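Local coordinates for DNA mismatch repair protein PMS1 (Saccharomyces cerevisiae, PDB 3H4L) that takes part in DNA mismatch repair and probably binds and hydrolyses ATP with magnesium through a GHKL-type N-terminal domain, at residues B[21-26]-B[30-35]; B[176-181]-B[190-195]; B[45-50]-B[55-60]. All coordinates share one frame; numbering follows the deposited sequence.

Interaction 1. Residues B[21-26]-B[30-35]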
ATOM      1  N   GLN B  21      12.545 -11.448 -23.450  1.00 30.19           N
ATOM      2  CA  GLN B  21      12.160 -12.826 -23.172  1.00 30.62           C
ATOM      3  C   GLN B  21      12.620 -13.184 -21.759  1.00 32.33           C
ATOM      4  O   GLN B  21      12.112 -14.136 -21.142  1.00 33.53           O
ATOM      5  CB  GLN B  21      12.817 -13.779 -24.170  1.00 31.56           C
ATOM      6  CG  GLN B  21      12.225 -13.757 -25.567  1.00 31.28           C
ATOM      7  CD  GLN B  21      13.084 -14.532 -26.556  1.00 34.61           C
ATOM      8  OE1 GLN B  21      13.797 -15.467 -26.170  1.00 31.40           O
ATOM      9  NE2 GLN B  21      13.015 -14.155 -27.836  1.00 30.88           N
ATOM     10  N   VAL B  22      13.597 -12.437 -21.246  1.00 29.88           N
ATOM     11  CA  VAL B  22      14.080 -12.707 -19.898  1.00 27.99           C
ATOM     12  C   VAL B  22      13.199 -12.039 -18.842  1.00 27.62           C
ATOM     13  O   VAL B  22      12.818 -12.668 -17.863  1.00 24.56           O
ATOM     14  CB  VAL B  22      15.526 -12.248 -19.721  1.00 27.37           C
ATOM     15  CG1 VAL B  22      15.930 -12.380 -18.272  1.00 25.62           C
ATOM     16  CG2 VAL B  22      16.442 -13.097 -20.599  1.00 26.86           C
ATOM     17  N   ILE B  23      12.877 -10.767 -19.047  1.00 27.83           N
ATOM     18  CA  ILE B  23      12.026 -10.049 -18.107  1.00 29.71           C
ATOM     19  C   ILE B  23      10.631  -9.980 -18.725  1.00 30.89           C
ATOM     20  O   ILE B  23      10.284  -9.004 -19.388  1.00 31.32           O
ATOM     21  CB  ILE B  23      12.555  -8.618 -17.847  1.00 28.74           C
ATOM     22  CG1 ILE B  23      14.047  -8.666 -17.494  1.00 27.01           C
ATOM     23  CG2 ILE B  23      11.757  -7.965 -16.728  1.00 25.27           C
ATOM     24  CD1 ILE B  23      14.395  -9.633 -16.360  1.00 24.96           C
ATOM     25  N   THR B  24       9.847 -11.037 -18.514  1.00 31.88           N
ATOM     26  CA  THR B  24       8.502 -11.131 -19.067  1.00 34.59           C
ATOM     27  C   THR B  24       7.559 -10.066 -18.540  1.00 34.87           C
ATOM     28  O   THR B  24       6.783  -9.501 -19.302  1.00 36.39           O
ATOM     29  CB  THR B  24       7.883 -12.531 -18.816  1.00 37.92           C
ATOM     30  OG1 THR B  24       8.149 -12.940 -17.467  1.00 38.89           O
ATOM     31  CG2 THR B  24       8.472 -13.561 -19.796  1.00 35.58           C
ATOM     32  N   ASP B  25       7.610  -9.800 -17.241  1.00 34.51           N
ATOM     33  CA  ASP B  25       6.766  -8.761 -16.670  1.00 34.21           C
ATOM     34  C   ASP B  25       7.332  -8.161 -15.392  1.00 32.80           C
ATOM     35  O   ASP B  25       8.432  -8.504 -14.964  1.00 32.84           O
ATOM     36  CB  ASP B  25       5.347  -9.275 -16.417  1.00 35.19           C
ATOM     37  CG  ASP B  25       5.314 -10.565 -15.620  1.00 37.06           C
ATOM     38  OD1 ASP B  25       6.298 -10.863 -14.908  1.00 35.14           O
ATOM     39  OD2 ASP B  25       4.279 -11.269 -15.704  1.00 38.00           O
ATOM     40  N   LEU B  26       6.566  -7.257 -14.791  1.00 31.50           N
ATOM     41  CA  LEU B  26       6.976  -6.584 -13.572  1.00 30.69           C
ATOM     42  C   LEU B  26       7.325  -7.590 -12.488  1.00 31.16           C
ATOM     43  O   LEU B  26       8.319  -7.433 -11.780  1.00 29.46           O
ATOM     44  CB  LEU B  26       5.857  -5.660 -13.087  1.00 30.37           C
ATOM     45  CG  LEU B  26       6.144  -4.936 -11.771  1.00 30.93           C
ATOM     46  CD1 LEU B  26       7.283  -3.947 -11.970  1.00 30.48           C
ATOM     47  CD2 LEU B  26       4.886  -4.234 -11.290  1.00 30.18           C
ATOM     48  N   VAL B  30      10.814  -8.096 -10.405  1.00 29.32           N
ATOM     49  CA  VAL B  30      10.881  -8.083  -8.945  1.00 31.07           C
ATOM     50  C   VAL B  30      11.571  -9.329  -8.409  1.00 32.13           C
ATOM     51  O   VAL B  30      12.398  -9.244  -7.495  1.00 32.35           O
ATOM     52  CB  VAL B  30       9.479  -8.007  -8.320  1.00 31.27           C
ATOM     53  CG1 VAL B  30       9.582  -8.046  -6.800  1.00 31.94           C
ATOM     54  CG2 VAL B  30       8.775  -6.735  -8.784  1.00 31.49           C
ATOM     55  N   LYS B  31      11.218 -10.486  -8.962  1.00 32.52           N
ATOM     56  CA  LYS B  31      11.841 -11.729  -8.529  1.00 33.44           C
ATOM     57  C   LYS B  31      13.352 -11.578  -8.613  1.00 33.11           C
ATOM     58  O   LYS B  31      14.063 -11.869  -7.649  1.00 34.90           O
ATOM     59  CB  LYS B  31      11.451 -12.887  -9.432  1.00 35.58           C
ATOM     60  CG  LYS B  31      10.211 -13.643  -9.065  1.00 41.71           C
ATOM     61  CD  LYS B  31      10.128 -14.867  -9.971  1.00 44.70           C
ATOM     62  CE  LYS B  31       8.899 -15.711  -9.706  1.00 50.76           C
ATOM     63  NZ  LYS B  31       8.904 -16.928 -10.575  1.00 54.26           N
ATOM     64  N   GLU B  32      13.828 -11.128  -9.774  1.00 31.99           N
ATOM     65  CA  GLU B  32      15.257 -10.955 -10.035  1.00 31.65           C
ATOM     66  C   GLU B  32      15.950 -10.046  -9.030  1.00 32.33           C
ATOM     67  O   GLU B  32      17.079 -10.324  -8.596  1.00 31.87           O
ATOM     68  CB  GLU B  32      15.473 -10.424 -11.454  1.00 32.65           C
ATOM     69  CG  GLU B  32      14.934 -11.352 -12.555  1.00 33.11           C
ATOM     70  CD  GLU B  32      15.677 -12.679 -12.637  1.00 35.04           C
ATOM     71  OE1 GLU B  32      16.482 -12.990 -11.731  1.00 34.13           O
ATOM     72  OE2 GLU B  32      15.446 -13.424 -13.615  1.00 40.00           O
ATOM     73  N   LEU B  33      15.272  -8.967  -8.653  1.00 29.22           N
ATOM     74  CA  LEU B  33      15.828  -8.031  -7.687  1.00 29.90           C
ATOM     75  C   LEU B  33      15.873  -8.600  -6.258  1.00 28.86           C
ATOM     76  O   LEU B  33      16.896  -8.486  -5.568  1.00 26.61           O
ATOM     77  CB  LEU B  33      15.034  -6.727  -7.722  1.00 30.78           C
ATOM     78  CG  LEU B  33      15.123  -6.058  -9.095  1.00 32.48           C
ATOM     79  CD1 LEU B  33      14.228  -4.831  -9.122  1.00 31.21           C
ATOM     80  CD2 LEU B  33      16.584  -5.698  -9.403  1.00 30.43           C
ATOM     81  N   VAL B  34      14.774  -9.198  -5.811  1.00 26.47           N
ATOM     82  CA  VAL B  34      14.736  -9.787  -4.478  1.00 27.28           C
ATOM     83  C   VAL B  34      15.831 -10.864  -4.377  1.00 28.38           C
ATOM     84  O   VAL B  34      16.659 -10.835  -3.453  1.00 25.16           O
ATOM     85  CB  VAL B  34      13.329 -10.403  -4.183  1.00 27.80           C
ATOM     86  CG1 VAL B  34      13.347 -11.193  -2.874  1.00 25.04           C
ATOM     87  CG2 VAL B  34      12.277  -9.286  -4.119  1.00 24.48           C
ATOM     88  N   ASP B  35      15.844 -11.793  -5.339  1.00 28.44           N
ATOM     89  CA  ASP B  35      16.834 -12.868  -5.383  1.00 28.73           C
ATOM     90  C   ASP B  35      18.247 -12.322  -5.247  1.00 30.08           C
ATOM     91  O   ASP B  35      19.059 -12.851  -4.481  1.00 31.49           O
ATOM     92  CB  ASP B  35      16.739 -13.650  -6.696  1.00 30.97           C
ATOM     93  CG  ASP B  35      15.672 -14.717  -6.662  1.00 31.51           C
ATOM     94  OD1 ASP B  35      14.984 -14.825  -5.633  1.00 31.18           O
ATOM     95  OD2 ASP B  35      15.519 -15.453  -7.664  1.00 34.29           O
TER
HETATM   96  O   HOH W   1      13.588 -14.254 -16.115  1.00 35.34           O

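Interaction 2. Residues B[176-181]-B[190-195]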
ATOM      1  N   THR B 176       1.786 -11.389  -4.605  1.00 32.78           N
ATOM      2  CA  THR B 176       1.743 -12.787  -4.203  1.00 32.94           C
ATOM      3  C   THR B 176       3.164 -13.315  -4.074  1.00 31.11           C
ATOM      4  O   THR B 176       3.509 -13.967  -3.095  1.00 32.20           O
ATOM      5  CB  THR B 176       1.011 -13.617  -5.238  1.00 33.56           C
ATOM      6  OG1 THR B 176      -0.318 -13.113  -5.382  1.00 36.36           O
ATOM      7  CG2 THR B 176       0.954 -15.064  -4.807  1.00 38.31           C
ATOM      8  N   VAL B 177       3.983 -13.019  -5.074  1.00 29.95           N
ATOM      9  CA  VAL B 177       5.364 -13.451  -5.082  1.00 30.50           C
ATOM     10  C   VAL B 177       6.160 -12.794  -3.963  1.00 32.83           C
ATOM     11  O   VAL B 177       7.069 -13.406  -3.403  1.00 33.30           O
ATOM     12  CB  VAL B 177       6.022 -13.123  -6.423  1.00 31.00           C
ATOM     13  CG1 VAL B 177       7.543 -13.164  -6.296  1.00 27.29           C
ATOM     14  CG2 VAL B 177       5.543 -14.103  -7.464  1.00 28.00           C
ATOM     15  N   ILE B 178       5.842 -11.547  -3.636  1.00 32.94           N
ATOM     16  CA  ILE B 178       6.579 -10.896  -2.567  1.00 34.28           C
ATOM     17  C   ILE B 178       6.178 -11.555  -1.242  1.00 35.29           C
ATOM     18  O   ILE B 178       7.017 -11.745  -0.352  1.00 34.44           O
ATOM     19  CB  ILE B 178       6.322  -9.360  -2.540  1.00 34.56           C
ATOM     20  CG1 ILE B 178       7.098  -8.686  -3.675  1.00 32.27           C
ATOM     21  CG2 ILE B 178       6.776  -8.770  -1.217  1.00 35.45           C
ATOM     22  CD1 ILE B 178       6.825  -7.195  -3.827  1.00 29.39           C
ATOM     23  N   GLN B 179       4.905 -11.932  -1.123  1.00 33.71           N
ATOM     24  CA  GLN B 179       4.433 -12.594   0.092  1.00 34.07           C
ATOM     25  C   GLN B 179       5.189 -13.911   0.272  1.00 34.92           C
ATOM     26  O   GLN B 179       5.569 -14.271   1.398  1.00 36.59           O
ATOM     27  CB  GLN B 179       2.925 -12.849   0.015  1.00 34.90           C
ATOM     28  CG  GLN B 179       2.097 -11.564  -0.055  1.00 35.88           C
ATOM     29  CD  GLN B 179       0.636 -11.814  -0.368  1.00 38.65           C
ATOM     30  OE1 GLN B 179       0.308 -12.546  -1.296  1.00 40.95           O
ATOM     31  NE2 GLN B 179      -0.251 -11.193   0.399  1.00 40.82           N
ATOM     32  N   GLY B 180       5.435 -14.613  -0.837  1.00 32.82           N
ATOM     33  CA  GLY B 180       6.164 -15.869  -0.768  1.00 31.21           C
ATOM     34  C   GLY B 180       7.562 -15.713  -0.172  1.00 31.22           C
ATOM     35  O   GLY B 180       7.976 -16.470   0.705  1.00 28.46           O
ATOM     36  N   TYR B 181       8.299 -14.717  -0.640  1.00 30.76           N
ATOM     37  CA  TYR B 181       9.641 -14.494  -0.138  1.00 32.49           C
ATOM     38  C   TYR B 181       9.623 -14.088   1.336  1.00 36.06           C
ATOM     39  O   TYR B 181      10.487 -14.485   2.118  1.00 35.91           O
ATOM     40  CB  TYR B 181      10.321 -13.390  -0.948  1.00 32.23           C
ATOM     41  CG  TYR B 181      10.892 -13.805  -2.291  1.00 30.48           C
ATOM     42  CD1 TYR B 181      12.087 -14.519  -2.368  1.00 28.60           C
ATOM     43  CD2 TYR B 181      10.271 -13.418  -3.487  1.00 30.10           C
ATOM     44  CE1 TYR B 181      12.655 -14.829  -3.591  1.00 29.43           C
ATOM     45  CE2 TYR B 181      10.828 -13.722  -4.712  1.00 27.20           C
ATOM     46  CZ  TYR B 181      12.025 -14.428  -4.762  1.00 30.44           C
ATOM     47  OH  TYR B 181      12.603 -14.721  -5.986  1.00 34.20           O
ATOM     48  N   PHE B 190      11.118  -7.449   5.319  1.00 38.92           N
ATOM     49  CA  PHE B 190      10.620  -6.914   4.060  1.00 36.73           C
ATOM     50  C   PHE B 190       9.677  -5.746   4.315  1.00 35.46           C
ATOM     51  O   PHE B 190       8.929  -5.739   5.298  1.00 36.42           O
ATOM     52  CB  PHE B 190       9.861  -7.985   3.271  1.00 36.17           C
ATOM     53  CG  PHE B 190      10.741  -8.957   2.558  1.00 35.52           C
ATOM     54  CD1 PHE B 190      11.108 -10.155   3.160  1.00 37.78           C
ATOM     55  CD2 PHE B 190      11.193  -8.685   1.271  1.00 35.67           C
ATOM     56  CE1 PHE B 190      11.914 -11.076   2.483  1.00 36.31           C
ATOM     57  CE2 PHE B 190      11.997  -9.594   0.587  1.00 34.12           C
ATOM     58  CZ  PHE B 190      12.355 -10.791   1.194  1.00 35.59           C
ATOM     59  N   SER B 191       9.722  -4.765   3.416  1.00 33.21           N
ATOM     60  CA  SER B 191       8.864  -3.590   3.484  1.00 32.40           C
ATOM     61  C   SER B 191       8.484  -3.247   2.054  1.00 31.95           C
ATOM     62  O   SER B 191       9.331  -3.225   1.167  1.00 34.36           O
ATOM     63  CB  SER B 191       9.606  -2.412   4.097  1.00 31.99           C
ATOM     64  OG  SER B 191      10.005  -2.712   5.412  1.00 36.60           O
ATOM     65  N   VAL B 192       7.214  -2.984   1.819  1.00 30.78           N
ATOM     66  CA  VAL B 192       6.786  -2.653   0.478  1.00 30.52           C
ATOM     67  C   VAL B 192       5.809  -1.502   0.497  1.00 32.65           C
ATOM     68  O   VAL B 192       4.770  -1.549   1.168  1.00 33.75           O
ATOM     69  CB  VAL B 192       6.109  -3.852  -0.204  1.00 30.56           C
ATOM     70  CG1 VAL B 192       5.685  -3.472  -1.617  1.00 28.11           C
ATOM     71  CG2 VAL B 192       7.073  -5.053  -0.227  1.00 32.13           C
ATOM     72  N   TRP B 193       6.148  -0.458  -0.243  1.00 32.60           N
ATOM     73  CA  TRP B 193       5.289   0.709  -0.329  1.00 33.48           C
ATOM     74  C   TRP B 193       4.972   0.985  -1.792  1.00 32.69           C
ATOM     75  O   TRP B 193       5.668   0.517  -2.699  1.00 32.44           O
ATOM     76  CB  TRP B 193       5.983   1.958   0.218  1.00 32.98           C
ATOM     77  CG  TRP B 193       6.640   1.848   1.542  1.00 35.31           C
ATOM     78  CD1 TRP B 193       7.861   1.295   1.819  1.00 34.85           C
ATOM     79  CD2 TRP B 193       6.176   2.427   2.757  1.00 35.86           C
ATOM     80  NE1 TRP B 193       8.187   1.508   3.137  1.00 34.07           N
ATOM     81  CE2 TRP B 193       7.167   2.198   3.735  1.00 35.51           C
ATOM     82  CE3 TRP B 193       5.012   3.118   3.118  1.00 38.85           C
ATOM     83  CZ2 TRP B 193       7.035   2.649   5.052  1.00 39.61           C
ATOM     84  CZ3 TRP B 193       4.879   3.569   4.427  1.00 41.15           C
ATOM     85  CH2 TRP B 193       5.884   3.329   5.380  1.00 39.86           C
ATOM     86  N   ASN B 194       3.913   1.754  -2.007  1.00 32.20           N
ATOM     87  CA  ASN B 194       3.540   2.167  -3.341  1.00 32.49           C
ATOM     88  C   ASN B 194       3.293   3.652  -3.252  1.00 34.13           C
ATOM     89  O   ASN B 194       2.450   4.100  -2.470  1.00 36.24           O
ATOM     90  CB  ASN B 194       2.266   1.498  -3.833  1.00 30.55           C
ATOM     91  CG  ASN B 194       1.840   2.036  -5.186  1.00 34.04           C
ATOM     92  OD1 ASN B 194       2.654   2.095  -6.119  1.00 37.14           O
ATOM     93  ND2 ASN B 194       0.578   2.442  -5.304  1.00 31.69           N
ATOM     94  N   ILE B 195       4.037   4.415  -4.040  1.00 34.89           N
ATOM     95  CA  ILE B 195       3.874   5.856  -4.052  1.00 36.23           C
ATOM     96  C   ILE B 195       2.920   6.197  -5.184  1.00 37.42           C
ATOM     97  O   ILE B 195       3.222   5.942  -6.349  1.00 35.61           O
ATOM     98  CB  ILE B 195       5.220   6.543  -4.255  1.00 37.99           C
ATOM     99  CG1 ILE B 195       6.082   6.329  -3.006  1.00 38.33           C
ATOM    100  CG2 ILE B 195       5.017   8.019  -4.540  1.00 37.76           C
ATOM    101  CD1 ILE B 195       7.523   6.711  -3.190  1.00 41.23           C
TER

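Interaction 3. Residues B[45-50]-B[55-60]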
ATOM      1  N   ILE B  45      15.140  -5.813   3.365  1.00 36.84           N
ATOM      2  CA  ILE B  45      14.797  -5.537   1.981  1.00 35.35           C
ATOM      3  C   ILE B  45      13.586  -4.641   1.857  1.00 35.70           C
ATOM      4  O   ILE B  45      12.504  -4.950   2.349  1.00 36.12           O
ATOM      5  CB  ILE B  45      14.557  -6.829   1.206  1.00 33.04           C
ATOM      6  CG1 ILE B  45      15.852  -7.647   1.191  1.00 33.01           C
ATOM      7  CG2 ILE B  45      14.117  -6.504  -0.213  1.00 31.34           C
ATOM      8  CD1 ILE B  45      15.719  -9.003   0.572  1.00 33.07           C
ATOM      9  N   GLU B  46      13.783  -3.525   1.179  1.00 35.87           N
ATOM     10  CA  GLU B  46      12.738  -2.547   0.997  1.00 37.68           C
ATOM     11  C   GLU B  46      12.474  -2.391  -0.486  1.00 36.03           C
ATOM     12  O   GLU B  46      13.408  -2.261  -1.278  1.00 35.39           O
ATOM     13  CB  GLU B  46      13.185  -1.218   1.602  1.00 41.11           C
ATOM     14  CG  GLU B  46      12.136  -0.134   1.608  1.00 46.79           C
ATOM     15  CD  GLU B  46      12.703   1.173   2.102  1.00 50.82           C
ATOM     16  OE1 GLU B  46      13.355   1.156   3.176  1.00 53.30           O
ATOM     17  OE2 GLU B  46      12.505   2.205   1.422  1.00 51.31           O
ATOM     18  N   ILE B  47      11.191  -2.400  -0.843  1.00 33.76           N
ATOM     19  CA  ILE B  47      10.751  -2.294  -2.223  1.00 29.58           C
ATOM     20  C   ILE B  47       9.769  -1.145  -2.343  1.00 29.91           C
ATOM     21  O   ILE B  47       8.751  -1.106  -1.654  1.00 28.46           O
ATOM     22  CB  ILE B  47      10.066  -3.600  -2.649  1.00 28.27           C
ATOM     23  CG1 ILE B  47      11.020  -4.775  -2.427  1.00 26.82           C
ATOM     24  CG2 ILE B  47       9.642  -3.530  -4.093  1.00 26.01           C
ATOM     25  CD1 ILE B  47      10.399  -6.109  -2.713  1.00 27.61           C
ATOM     26  N   ILE B  48      10.085  -0.203  -3.220  1.00 28.94           N
ATOM     27  CA  ILE B  48       9.236   0.949  -3.421  1.00 29.29           C
ATOM     28  C   ILE B  48       8.723   1.007  -4.859  1.00 30.08           C
ATOM     29  O   ILE B  48       9.502   1.088  -5.803  1.00 29.34           O
ATOM     30  CB  ILE B  48      10.012   2.232  -3.069  1.00 28.69           C
ATOM     31  CG1 ILE B  48      10.350   2.219  -1.577  1.00 32.72           C
ATOM     32  CG2 ILE B  48       9.199   3.457  -3.388  1.00 27.03           C
ATOM     33  CD1 ILE B  48      11.127   3.438  -1.107  1.00 35.07           C
ATOM     34  N   PHE B  49       7.404   0.943  -5.013  1.00 30.24           N
ATOM     35  CA  PHE B  49       6.766   1.004  -6.330  1.00 31.29           C
ATOM     36  C   PHE B  49       6.236   2.400  -6.602  1.00 31.78           C
ATOM     37  O   PHE B  49       5.672   3.028  -5.703  1.00 33.57           O
ATOM     38  CB  PHE B  49       5.551   0.063  -6.411  1.00 31.04           C
ATOM     39  CG  PHE B  49       5.894  -1.399  -6.414  1.00 28.69           C
ATOM     40  CD1 PHE B  49       6.059  -2.090  -5.230  1.00 28.64           C
ATOM     41  CD2 PHE B  49       6.037  -2.082  -7.603  1.00 25.20           C
ATOM     42  CE1 PHE B  49       6.358  -3.434  -5.234  1.00 28.08           C
ATOM     43  CE2 PHE B  49       6.337  -3.422  -7.611  1.00 26.82           C
ATOM     44  CZ  PHE B  49       6.497  -4.101  -6.427  1.00 26.67           C
ATOM     45  N   LYS B  50       6.410   2.890  -7.825  1.00 31.17           N
ATOM     46  CA  LYS B  50       5.839   4.185  -8.174  1.00 32.43           C
ATOM     47  C   LYS B  50       4.735   3.884  -9.176  1.00 34.02           C
ATOM     48  O   LYS B  50       4.956   3.248 -10.208  1.00 32.30           O
ATOM     49  CB  LYS B  50       6.884   5.133  -8.742  1.00 32.80           C
ATOM     50  CG  LYS B  50       7.785   5.706  -7.655  1.00 35.34           C
ATOM     51  CD  LYS B  50       8.453   7.016  -8.078  1.00 36.95           C
ATOM     52  CE  LYS B  50       9.388   7.529  -6.979  1.00 39.32           C
ATOM     53  NZ  LYS B  50      10.050   8.818  -7.343  1.00 41.60           N
ATOM     54  N   GLU B  55       5.567   3.345 -13.268  1.00 35.20           N
ATOM     55  CA  GLU B  55       6.620   4.352 -13.252  1.00 34.16           C
ATOM     56  C   GLU B  55       7.968   3.726 -12.911  1.00 33.29           C
ATOM     57  O   GLU B  55       8.961   3.942 -13.604  1.00 33.22           O
ATOM     58  CB  GLU B  55       6.272   5.440 -12.227  1.00 35.53           C
ATOM     59  CG  GLU B  55       7.321   6.523 -12.033  1.00 38.86           C
ATOM     60  CD  GLU B  55       7.534   7.383 -13.266  1.00 45.17           C
ATOM     61  OE1 GLU B  55       6.763   7.242 -14.248  1.00 47.03           O
ATOM     62  OE2 GLU B  55       8.473   8.213 -13.249  1.00 46.49           O
ATOM     63  N   SER B  56       8.009   2.935 -11.846  1.00 32.38           N
ATOM     64  CA  SER B  56       9.272   2.319 -11.461  1.00 33.53           C
ATOM     65  C   SER B  56       9.187   1.389 -10.261  1.00 33.65           C
ATOM     66  O   SER B  56       8.185   1.350  -9.540  1.00 33.16           O
ATOM     67  CB  SER B  56      10.289   3.410 -11.143  1.00 34.99           C
ATOM     68  OG  SER B  56       9.787   4.265 -10.126  1.00 35.69           O
ATOM     69  N   ILE B  57      10.261   0.638 -10.058  1.00 31.73           N
ATOM     70  CA  ILE B  57      10.346  -0.254  -8.926  1.00 31.86           C
ATOM     71  C   ILE B  57      11.735  -0.113  -8.384  1.00 33.14           C
ATOM     72  O   ILE B  57      12.697  -0.130  -9.139  1.00 33.42           O
ATOM     73  CB  ILE B  57      10.094  -1.723  -9.280  1.00 33.27           C
ATOM     74  CG1 ILE B  57      10.499  -2.568  -8.072  1.00 33.63           C
ATOM     75  CG2 ILE B  57      10.810  -2.108 -10.536  1.00 31.51           C
ATOM     76  CD1 ILE B  57      10.243  -4.028  -8.222  1.00 38.99           C
ATOM     77  N   GLU B  58      11.843   0.004  -7.068  1.00 34.36           N
ATOM     78  CA  GLU B  58      13.137   0.151  -6.439  1.00 35.03           C
ATOM     79  C   GLU B  58      13.366  -0.918  -5.375  1.00 34.48           C
ATOM     80  O   GLU B  58      12.513  -1.176  -4.531  1.00 35.49           O
ATOM     81  CB  GLU B  58      13.261   1.558  -5.839  1.00 36.02           C
ATOM     82  CG  GLU B  58      14.491   1.753  -4.944  1.00 41.29           C
ATOM     83  CD  GLU B  58      14.616   3.164  -4.368  1.00 44.34           C
ATOM     84  OE1 GLU B  58      15.297   3.317  -3.331  1.00 45.43           O
ATOM     85  OE2 GLU B  58      14.051   4.117  -4.948  1.00 46.06           O
ATOM     86  N   CYS B  59      14.529  -1.546  -5.417  1.00 34.11           N
ATOM     87  CA  CYS B  59      14.828  -2.565  -4.430  1.00 33.26           C
ATOM     88  C   CYS B  59      16.064  -2.161  -3.632  1.00 35.50           C
ATOM     89  O   CYS B  59      17.150  -1.982  -4.203  1.00 33.51           O
ATOM     90  CB  CYS B  59      15.046  -3.917  -5.109  1.00 30.70           C
ATOM     91  SG  CYS B  59      15.204  -5.264  -3.947  1.00 32.17           S
ATOM     92  N   SER B  60      15.881  -2.001  -2.319  1.00 34.82           N
ATOM     93  CA  SER B  60      16.961  -1.600  -1.420  1.00 37.22           C
ATOM     94  C   SER B  60      17.274  -2.642  -0.368  1.00 36.93           C
ATOM     95  O   SER B  60      16.376  -3.134   0.318  1.00 36.34           O
ATOM     96  CB  SER B  60      16.623  -0.290  -0.701  1.00 38.00           C
ATOM     97  OG  SER B  60      16.996   0.831  -1.472  1.00 38.78           O
TER
HETATM   98  O   HOH W   2      10.483   3.375  -7.708  1.00 23.85           O

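Interaction 1. Residues B[21-26]-B[30-35]
Leu26 and Val30 form one turn at the start of helix 26-39, with Val30 N bonded to Leu26 O at 2.9 Å. Val30 holds CG1 anti to its own N (chi1 178°), which places CG2 on the N side, alongside the same carbonyl. That methyl also faces Leu26 CG, 4.4 Å away. Asp25 is the N-cap of the helix, and its OD1 additionally bonds to Thr28 OG1.

On the other side of Asp25, Ile23, the first residue to leave the preceding helix, meets Glu32. The folded Ile23 chain brings CD1 within 4.2 Å of Glu32 CG. The Glu32 chain turns about its CB–CG bond (chi2 -66°), taking the carboxylate aside from this aliphatic contact. A water apparently bridges Glu32 OE2, 3.2 Å away, and Val22 O at the end of helix 11-22, but its short leg to Val22 O is doubtful. Glu32 lines the nucleotide pocket and touches the bound ATP analogue.

Helix 101-107 packs on Ile23 and Glu32, while helix 167-184 reaches Leu26 and Val30 and supplies Lys173 as a salt-bridge partner of Asp25. Strand 56-61 lies against Val30 through Ile57.

Interaction 2. Residues B[176-181]-B[190-195]
This is an apolar helix-on-sheet contact: one turn of helix 167-184 rests on strand 189-195, the element that follows it in the chain, on a face of the large mixed sheet of the nucleotide-binding half of the protein. The two segments share no hydrogen bond and meet at two points, Ile178 with Val192 and Tyr181 with Phe190. The spacing fits both elements. Ile178 and Tyr181 are three residues apart on the helix and so lie on one side of it, whereas Phe190 and Val192 alternate with Ser191 and therefore project from the same side of the strand, Ser191 pointing away.

Ile178 and Val192 reach toward each other tip to tip, CG2 to CG2 at 3.9 Å. Val192 has CG1 anti to its N (chi1 -179°), and its other methyl, CG2, is the one that meets the helix. Ile178 CD1 closes on this same methyl at 4.2 Å, so both branches of the isoleucine touch one methyl from the same side.

At the second point it is the root of the tyrosine that touches, with Tyr181 CB 3.9 Å from Phe190 CZ. The phenylalanine ring also approaches the helix backbone obliquely, its CE1 lying 3.7 Å from Tyr181 O, a carbonyl that accepts a hydrogen bond from Asn185 ND2. The phenol leads away from the strand, against Val34 and Ile38 of helix 26-39, and its OH probably hydrogen-bonds Asp35 OD1.

Strand 189-195 lies between strands 44-50 and 200-206, whose Ile45 and Leu205 border Phe190. Val192 is bordered by Phe49 and Ile204, and Gln179 of the helix packs on Leu205, on helix 213-221 and on His78 of the second subunit.

Interaction 3. Residues B[45-50]-B[55-60]
Glu46 and Ser60 exchange two nearly straight backbone bonds, Glu46 N to Ser60 O at 2.8 Å (171° at the hydrogen) and Ser60 N to Glu46 O at 2.7 Å. They make up one hydrogen-bonded pair of the antiparallel beta hairpin formed by strands 44-50 and 56-61, which lies between strands 144-150 and 189-195 in the large mixed sheet of the GHKL-type ATPase domain. Ile48 and Glu58 form the next such pair, with Ile48 N on a lone pair of Glu58 O. At the turn end the pattern changes: Lys50 N donates to Ser56 O, but Lys50 O takes its better bond from Glu55 N at 3.1 Å and only a weak one from Ser56 N. Glu55 and Ser56 thus both face Lys50 in a classic beta bulge. CA-H groups of the non-hydrogen-bonded positions also point at carbonyls of the other strand, notably Ile47 CA at Glu58 O.

The face carrying Glu46, Ile48, Lys50, Ser56, Glu58 and Ser60 is mostly polar. Ser60 OG is hydrogen-bonded to Thr146 on strand 144-150. A water links Ser56 OG, 2.7 Å away, to Ile48 O. Lys50 and Glu55 run side by side and touch through their aliphatic parts, CB to CB at 3.6 Å, with their charged ends apart.

Ile45, Ile47, Phe49, Ile57 and Cys59 are buried against helices 26-39 and 167-184. Cys59 SG, anti to its backbone N (chi1 -172°), lies 4.1 Å from Ile45 CG2. Ile57 lies side by side with Ile47 and Phe49 of the partner strand, all pointing the same way, and Phe171 meets the Phe49 ring edge-to-face. Ile57 also covers part of one face of that ring: its CG1 stands 4.3 Å above the Phe49 plane, displaced toward the rim, while CD1 approaches CE2.

The three contacts belong to one helix layer and the sheet beneath it: interaction 1 lies in the helices, interaction 3 in the sheet, and interaction 2 joins the two. Interactions 2 and 3, with centres 9 Å apart, share the sheet: Ile47 N bonds to Ser191 O at 2.9 Å and Ile195 N probably to Phe49 O at 2.7 Å. Helix 26-39 lies on the apolar face of the hairpin, Leu33 CB 3.8 Å from Cys59 CB, and meets interaction 2 through Lys31 CG, 3.9 Å from Val177 CG1. The Glu32 side chain lies about 4 Å from the ATP analogue and about 5 Å from magnesium; the side chains of Cys59 and Tyr181 stand about 6 and 9 Å from the analogue.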